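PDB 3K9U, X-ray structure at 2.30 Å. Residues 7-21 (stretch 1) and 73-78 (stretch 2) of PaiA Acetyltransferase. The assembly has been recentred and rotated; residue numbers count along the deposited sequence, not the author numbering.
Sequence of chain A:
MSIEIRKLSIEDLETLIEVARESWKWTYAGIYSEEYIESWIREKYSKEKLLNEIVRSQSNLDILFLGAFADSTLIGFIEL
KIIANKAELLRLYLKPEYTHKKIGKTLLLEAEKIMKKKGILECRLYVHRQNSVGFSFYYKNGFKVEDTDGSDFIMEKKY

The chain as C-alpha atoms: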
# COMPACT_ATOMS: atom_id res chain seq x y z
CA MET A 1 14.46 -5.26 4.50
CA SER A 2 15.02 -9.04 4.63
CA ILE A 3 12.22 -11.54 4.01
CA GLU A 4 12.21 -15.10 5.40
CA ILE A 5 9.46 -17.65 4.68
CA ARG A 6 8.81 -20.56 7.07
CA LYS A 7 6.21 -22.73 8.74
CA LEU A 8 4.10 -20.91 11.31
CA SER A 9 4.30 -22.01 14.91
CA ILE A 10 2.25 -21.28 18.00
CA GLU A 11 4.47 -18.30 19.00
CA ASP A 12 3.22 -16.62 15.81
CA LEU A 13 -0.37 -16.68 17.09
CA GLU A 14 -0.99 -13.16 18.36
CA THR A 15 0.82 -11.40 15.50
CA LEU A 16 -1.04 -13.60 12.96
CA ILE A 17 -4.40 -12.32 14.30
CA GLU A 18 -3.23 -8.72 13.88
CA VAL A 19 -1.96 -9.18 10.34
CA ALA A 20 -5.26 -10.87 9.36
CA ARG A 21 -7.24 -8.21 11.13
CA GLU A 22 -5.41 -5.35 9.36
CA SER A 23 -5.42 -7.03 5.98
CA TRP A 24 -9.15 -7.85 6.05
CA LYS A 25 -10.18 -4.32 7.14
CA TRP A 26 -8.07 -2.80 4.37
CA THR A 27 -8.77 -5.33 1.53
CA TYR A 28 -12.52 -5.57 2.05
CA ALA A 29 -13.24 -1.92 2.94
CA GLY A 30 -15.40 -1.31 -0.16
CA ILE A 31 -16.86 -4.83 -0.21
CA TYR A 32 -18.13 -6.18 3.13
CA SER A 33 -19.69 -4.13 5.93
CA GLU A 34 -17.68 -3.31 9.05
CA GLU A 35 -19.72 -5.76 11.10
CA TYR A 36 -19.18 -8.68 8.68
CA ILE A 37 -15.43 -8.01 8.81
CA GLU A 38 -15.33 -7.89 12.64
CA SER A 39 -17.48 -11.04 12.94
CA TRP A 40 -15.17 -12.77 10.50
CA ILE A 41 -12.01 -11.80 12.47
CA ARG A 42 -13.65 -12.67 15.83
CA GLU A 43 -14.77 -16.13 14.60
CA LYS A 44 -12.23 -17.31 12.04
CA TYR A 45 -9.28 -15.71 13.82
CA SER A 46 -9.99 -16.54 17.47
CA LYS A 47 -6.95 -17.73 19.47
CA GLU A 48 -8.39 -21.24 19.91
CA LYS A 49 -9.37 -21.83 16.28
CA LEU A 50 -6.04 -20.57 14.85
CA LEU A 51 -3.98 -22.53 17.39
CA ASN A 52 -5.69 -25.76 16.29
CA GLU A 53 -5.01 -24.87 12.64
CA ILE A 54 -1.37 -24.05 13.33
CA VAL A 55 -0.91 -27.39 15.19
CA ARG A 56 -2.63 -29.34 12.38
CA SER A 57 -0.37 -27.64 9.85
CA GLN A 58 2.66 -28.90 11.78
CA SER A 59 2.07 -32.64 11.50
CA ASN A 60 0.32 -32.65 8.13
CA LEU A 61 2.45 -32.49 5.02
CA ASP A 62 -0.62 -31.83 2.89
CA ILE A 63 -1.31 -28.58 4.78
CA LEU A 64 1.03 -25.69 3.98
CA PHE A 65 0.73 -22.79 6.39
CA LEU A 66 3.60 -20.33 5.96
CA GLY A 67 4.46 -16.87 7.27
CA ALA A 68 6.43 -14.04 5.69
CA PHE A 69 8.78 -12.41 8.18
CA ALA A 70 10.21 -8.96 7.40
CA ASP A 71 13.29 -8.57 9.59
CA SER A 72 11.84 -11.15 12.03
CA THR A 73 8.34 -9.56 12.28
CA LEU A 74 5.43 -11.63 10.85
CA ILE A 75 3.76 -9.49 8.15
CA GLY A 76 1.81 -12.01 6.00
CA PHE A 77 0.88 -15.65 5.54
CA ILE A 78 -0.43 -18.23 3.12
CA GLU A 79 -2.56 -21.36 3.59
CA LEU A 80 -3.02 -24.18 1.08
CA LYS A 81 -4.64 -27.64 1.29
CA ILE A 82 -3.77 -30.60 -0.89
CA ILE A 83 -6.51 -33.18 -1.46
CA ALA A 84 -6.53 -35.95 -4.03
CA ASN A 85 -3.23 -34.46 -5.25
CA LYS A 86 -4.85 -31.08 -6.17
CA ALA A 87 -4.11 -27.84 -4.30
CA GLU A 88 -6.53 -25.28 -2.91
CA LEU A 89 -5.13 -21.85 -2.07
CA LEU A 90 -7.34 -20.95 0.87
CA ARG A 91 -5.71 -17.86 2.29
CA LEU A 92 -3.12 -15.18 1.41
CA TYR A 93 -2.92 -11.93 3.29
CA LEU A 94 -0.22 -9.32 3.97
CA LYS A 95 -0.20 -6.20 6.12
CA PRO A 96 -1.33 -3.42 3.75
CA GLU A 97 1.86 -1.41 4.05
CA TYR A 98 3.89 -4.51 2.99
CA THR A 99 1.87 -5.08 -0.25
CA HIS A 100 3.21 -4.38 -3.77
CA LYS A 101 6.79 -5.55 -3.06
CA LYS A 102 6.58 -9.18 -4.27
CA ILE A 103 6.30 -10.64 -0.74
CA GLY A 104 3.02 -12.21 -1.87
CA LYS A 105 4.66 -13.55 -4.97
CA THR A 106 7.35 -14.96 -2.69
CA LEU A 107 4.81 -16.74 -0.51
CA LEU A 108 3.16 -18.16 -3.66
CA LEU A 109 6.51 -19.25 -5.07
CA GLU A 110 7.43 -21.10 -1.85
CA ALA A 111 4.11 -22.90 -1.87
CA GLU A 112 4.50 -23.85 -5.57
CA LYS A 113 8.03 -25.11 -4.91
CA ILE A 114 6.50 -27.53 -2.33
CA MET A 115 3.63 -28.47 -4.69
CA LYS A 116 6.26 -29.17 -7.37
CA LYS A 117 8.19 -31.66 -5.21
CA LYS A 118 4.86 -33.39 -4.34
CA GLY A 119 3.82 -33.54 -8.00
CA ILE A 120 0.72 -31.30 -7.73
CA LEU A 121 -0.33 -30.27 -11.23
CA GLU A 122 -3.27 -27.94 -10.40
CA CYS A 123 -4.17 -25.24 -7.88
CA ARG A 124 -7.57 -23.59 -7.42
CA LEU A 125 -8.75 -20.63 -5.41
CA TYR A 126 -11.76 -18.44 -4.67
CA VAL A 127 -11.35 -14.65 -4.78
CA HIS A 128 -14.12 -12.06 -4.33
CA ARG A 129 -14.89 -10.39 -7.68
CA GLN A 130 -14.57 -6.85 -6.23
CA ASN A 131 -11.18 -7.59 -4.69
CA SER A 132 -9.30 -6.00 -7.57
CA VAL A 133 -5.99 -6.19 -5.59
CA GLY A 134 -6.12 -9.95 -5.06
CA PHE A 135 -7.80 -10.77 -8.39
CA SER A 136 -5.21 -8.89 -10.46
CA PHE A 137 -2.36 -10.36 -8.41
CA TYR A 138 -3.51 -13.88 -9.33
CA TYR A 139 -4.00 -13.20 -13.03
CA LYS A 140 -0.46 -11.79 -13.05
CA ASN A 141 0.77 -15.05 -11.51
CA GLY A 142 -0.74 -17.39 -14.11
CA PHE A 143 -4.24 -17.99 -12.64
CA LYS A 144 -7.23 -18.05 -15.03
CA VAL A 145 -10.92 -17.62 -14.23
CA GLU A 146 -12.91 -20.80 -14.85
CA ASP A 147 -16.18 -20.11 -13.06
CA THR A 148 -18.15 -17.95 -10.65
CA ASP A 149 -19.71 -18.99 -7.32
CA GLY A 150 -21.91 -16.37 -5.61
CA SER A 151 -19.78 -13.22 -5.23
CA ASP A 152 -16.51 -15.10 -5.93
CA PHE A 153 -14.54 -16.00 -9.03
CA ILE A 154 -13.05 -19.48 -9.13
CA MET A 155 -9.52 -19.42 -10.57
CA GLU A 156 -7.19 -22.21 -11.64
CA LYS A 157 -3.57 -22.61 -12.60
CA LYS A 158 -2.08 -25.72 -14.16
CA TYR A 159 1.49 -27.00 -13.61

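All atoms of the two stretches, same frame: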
# COMPACT_ATOMS: atom_id res chain seq x y z
N LYS A 7 7.40 -22.21 8.08
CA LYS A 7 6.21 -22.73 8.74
C LYS A 7 5.87 -21.91 9.98
O LYS A 7 6.75 -21.48 10.74
CB LYS A 7 6.38 -24.20 9.09
CG LYS A 7 6.43 -25.13 7.84
CD LYS A 7 6.52 -26.61 8.20
CE LYS A 7 6.48 -27.46 6.91
NZ LYS A 7 5.80 -28.81 7.03
N LEU A 8 4.58 -21.63 10.14
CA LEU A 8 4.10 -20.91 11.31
C LEU A 8 4.14 -21.83 12.51
O LEU A 8 4.08 -23.05 12.36
CB LEU A 8 2.69 -20.40 11.07
CG LEU A 8 2.68 -19.30 10.02
CD1 LEU A 8 1.30 -19.17 9.39
CD2 LEU A 8 3.16 -18.01 10.64
N SER A 9 4.26 -21.24 13.69
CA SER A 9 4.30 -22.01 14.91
C SER A 9 3.46 -21.24 15.92
O SER A 9 3.00 -20.12 15.62
CB SER A 9 5.74 -22.20 15.40
OG SER A 9 6.21 -21.03 16.05
N ILE A 10 3.25 -21.84 17.09
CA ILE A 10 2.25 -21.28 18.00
C ILE A 10 2.69 -19.90 18.55
O ILE A 10 1.85 -19.08 18.92
CB ILE A 10 1.84 -22.26 19.16
CG1 ILE A 10 2.76 -22.13 20.37
CG2 ILE A 10 1.77 -23.72 18.68
CD1 ILE A 10 2.37 -23.11 21.45
N GLU A 11 3.98 -19.64 18.60
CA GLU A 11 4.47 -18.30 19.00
C GLU A 11 4.07 -17.20 18.00
O GLU A 11 4.10 -16.03 18.34
CB GLU A 11 5.98 -18.28 19.24
CG GLU A 11 6.77 -19.17 18.31
CD GLU A 11 8.23 -18.81 18.21
OE1 GLU A 11 8.87 -18.48 19.25
OE2 GLU A 11 8.75 -18.87 17.07
N ASP A 12 3.68 -17.59 16.79
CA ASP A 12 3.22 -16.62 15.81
C ASP A 12 1.75 -16.23 16.00
O ASP A 12 1.23 -15.42 15.26
CB ASP A 12 3.44 -17.16 14.38
CG ASP A 12 4.91 -17.44 14.09
OD1 ASP A 12 5.75 -16.56 14.37
OD2 ASP A 12 5.22 -18.54 13.59
N LEU A 13 1.09 -16.78 17.01
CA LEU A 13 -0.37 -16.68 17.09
C LEU A 13 -0.92 -15.26 17.16
O LEU A 13 -1.82 -14.88 16.38
CB LEU A 13 -0.89 -17.47 18.29
CG LEU A 13 -2.40 -17.38 18.52
CD1 LEU A 13 -3.14 -18.18 17.47
CD2 LEU A 13 -2.72 -17.86 19.91
N GLU A 14 -0.42 -14.47 18.10
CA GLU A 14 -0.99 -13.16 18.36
C GLU A 14 -0.72 -12.21 17.19
O GLU A 14 -1.58 -11.40 16.82
CB GLU A 14 -0.47 -12.58 19.69
CG GLU A 14 -0.85 -13.44 20.97
CD GLU A 14 0.00 -14.73 21.17
OE1 GLU A 14 0.86 -15.07 20.31
OE2 GLU A 14 -0.19 -15.41 22.21
N THR A 15 0.46 -12.30 16.59
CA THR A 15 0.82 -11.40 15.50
C THR A 15 0.03 -11.81 14.24
O THR A 15 -0.44 -10.95 13.47
CB THR A 15 2.36 -11.30 15.30
OG1 THR A 15 2.90 -12.58 14.98
CG2 THR A 15 3.06 -10.82 16.57
N LEU A 16 -0.20 -13.11 14.07
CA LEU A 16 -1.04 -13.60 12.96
C LEU A 16 -2.47 -13.02 12.98
O LEU A 16 -2.99 -12.57 11.94
CB LEU A 16 -1.04 -15.12 12.95
CG LEU A 16 -1.69 -15.83 11.75
CD1 LEU A 16 -0.89 -15.67 10.50
CD2 LEU A 16 -1.83 -17.31 12.07
N ILE A 17 -3.08 -12.94 14.17
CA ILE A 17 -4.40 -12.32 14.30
C ILE A 17 -4.37 -10.86 13.88
O ILE A 17 -5.28 -10.39 13.21
CB ILE A 17 -4.94 -12.45 15.71
CG1 ILE A 17 -5.14 -13.93 16.08
CG2 ILE A 17 -6.29 -11.68 15.90
CD1 ILE A 17 -5.42 -14.09 17.59
N GLU A 18 -3.30 -10.14 14.23
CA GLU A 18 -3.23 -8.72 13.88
C GLU A 18 -3.00 -8.46 12.40
O GLU A 18 -3.60 -7.56 11.85
CB GLU A 18 -2.18 -8.00 14.71
CG GLU A 18 -2.53 -7.83 16.21
CD GLU A 18 -4.04 -7.78 16.51
OE1 GLU A 18 -4.74 -6.89 15.96
OE2 GLU A 18 -4.52 -8.62 17.32
N VAL A 19 -2.15 -9.24 11.77
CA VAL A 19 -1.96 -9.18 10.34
C VAL A 19 -3.31 -9.41 9.61
O VAL A 19 -3.76 -8.57 8.79
CB VAL A 19 -0.93 -10.26 9.91
CG1 VAL A 19 -0.89 -10.41 8.41
CG2 VAL A 19 0.47 -9.94 10.48
N ALA A 20 -3.95 -10.53 9.91
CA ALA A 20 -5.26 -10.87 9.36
C ALA A 20 -6.21 -9.72 9.57
O ALA A 20 -6.87 -9.25 8.62
CB ALA A 20 -5.81 -12.10 10.04
N ARG A 21 -6.29 -9.26 10.82
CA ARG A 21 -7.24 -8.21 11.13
C ARG A 21 -7.00 -7.02 10.20
O ARG A 21 -7.95 -6.50 9.60
CB ARG A 21 -7.16 -7.77 12.59
CG ARG A 21 -8.22 -6.70 12.92
CD ARG A 21 -7.94 -5.95 14.24
NE ARG A 21 -7.64 -6.88 15.32
CZ ARG A 21 -8.53 -7.63 15.93
NH1 ARG A 21 -9.82 -7.54 15.62
NH2 ARG A 21 -8.14 -8.46 16.89
N THR A 73 9.71 -9.90 11.90
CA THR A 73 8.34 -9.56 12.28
C THR A 73 7.42 -10.23 11.26
O THR A 73 7.62 -10.07 10.06
CB THR A 73 8.14 -8.02 12.27
OG1 THR A 73 9.13 -7.41 13.12
CG2 THR A 73 6.72 -7.65 12.73
N LEU A 74 6.43 -11.00 11.73
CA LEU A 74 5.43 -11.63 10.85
C LEU A 74 4.59 -10.55 10.16
O LEU A 74 3.92 -9.78 10.84
CB LEU A 74 4.51 -12.60 11.63
CG LEU A 74 3.51 -13.37 10.75
CD1 LEU A 74 4.22 -14.45 9.91
CD2 LEU A 74 2.42 -14.02 11.56
N ILE A 75 4.60 -10.48 8.83
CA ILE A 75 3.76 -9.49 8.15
C ILE A 75 2.79 -10.06 7.11
O ILE A 75 2.16 -9.31 6.38
CB ILE A 75 4.58 -8.35 7.55
CG1 ILE A 75 5.70 -8.86 6.60
CG2 ILE A 75 5.20 -7.46 8.69
CD1 ILE A 75 5.24 -9.51 5.23
N GLY A 76 2.70 -11.39 6.99
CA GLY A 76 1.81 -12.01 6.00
C GLY A 76 1.83 -13.51 6.14
O GLY A 76 2.70 -14.06 6.85
N PHE A 77 0.89 -14.19 5.50
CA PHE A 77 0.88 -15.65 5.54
C PHE A 77 0.12 -16.24 4.38
O PHE A 77 -0.61 -15.55 3.73
CB PHE A 77 0.23 -16.12 6.84
CG PHE A 77 -1.20 -15.66 7.02
CD1 PHE A 77 -1.48 -14.42 7.60
CD2 PHE A 77 -2.25 -16.42 6.58
CE1 PHE A 77 -2.80 -13.97 7.76
CE2 PHE A 77 -3.56 -15.98 6.73
CZ PHE A 77 -3.84 -14.75 7.33
N ILE A 78 0.26 -17.54 4.17
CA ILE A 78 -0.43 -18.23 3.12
C ILE A 78 -0.86 -19.59 3.64
O ILE A 78 -0.15 -20.20 4.44
CB ILE A 78 0.46 -18.37 1.86
CG1 ILE A 78 -0.39 -18.77 0.65
CG2 ILE A 78 1.61 -19.36 2.12
CD1 ILE A 78 0.39 -18.92 -0.71

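Helix 13-21 of PaiA acetyltransferase lies across strand 73-78, with axes 8.0 Å apart at closest approach and 64° between their N-to-C directions. No hydrogen bond joins the two stretches; 420 Å² is buried between them, both sides summed, by side chains packed against side chains and backbone. Val19 CA lies 6.1 Å from Ile75 CA, and Thr15 CA 6.6 Å from Leu74 CA.

The main bump from the strand is Leu74, which loses more surface here than any other residue. Its CB points toward stretch 1, and its isobutyl end enters a hollow lined by Leu8, Asp12, Thr15 and Leu16. Leu74 CD1 meets Leu8 CD2 at 3.8 Å, and Leu74 CD2, itself 4.2 Å from Leu8 CD2, reaches Leu16 CD1 at 3.8 Å and also touches backbone at the start of the helix, 3.7 Å from Leu16 N and 4.1 Å from Asp12 O. Thr15 closes the exposed side of this pocket, its OG1 3.7 Å from Leu74 CB; the same OG1 makes a weak hydrogen bond to Asp12 O at 3.3 Å. Asp12 helps to shape the turn before the helix: its OD2 accepts a hydrogen bond from Ser9 N at 2.9 Å, and its N donates to Ser9 O, also at 2.9 Å.

Val19 is the answering bump from the helix. Its CG2 packs 3.5 Å from Leu74 O, and its CG1 lies over the strand backbone, 3.8 Å from Ile75 O and 4.0 Å from Gly76 CA. Ile75 turns its CB away and Gly76 has no side chain, so nothing rises from these two positions between Val19 and the main chain.

Phe77, three residues past Leu74, points toward stretch 1 as Leu74 does and fills a second hollow. Val19 CG1 sits at the ring edge, 4.1 Å from Phe77 CE1. Ala20 N is also at the edge, 4.2 Å from Phe77 CE1, and Ala20 CB lies at the same distance from that atom. Leu16 CD1 approaches obliquely and very tightly, 3.2 Å from Phe77 CD1. The CB of Leu16 points sideways, but the end of its side chain comes nearer, so that CD1 touches both Leu74 and Phe77. Leu8 likewise serves both: besides its contact with Leu74, its CD1 lies 4.1 Å from Phe77 CB.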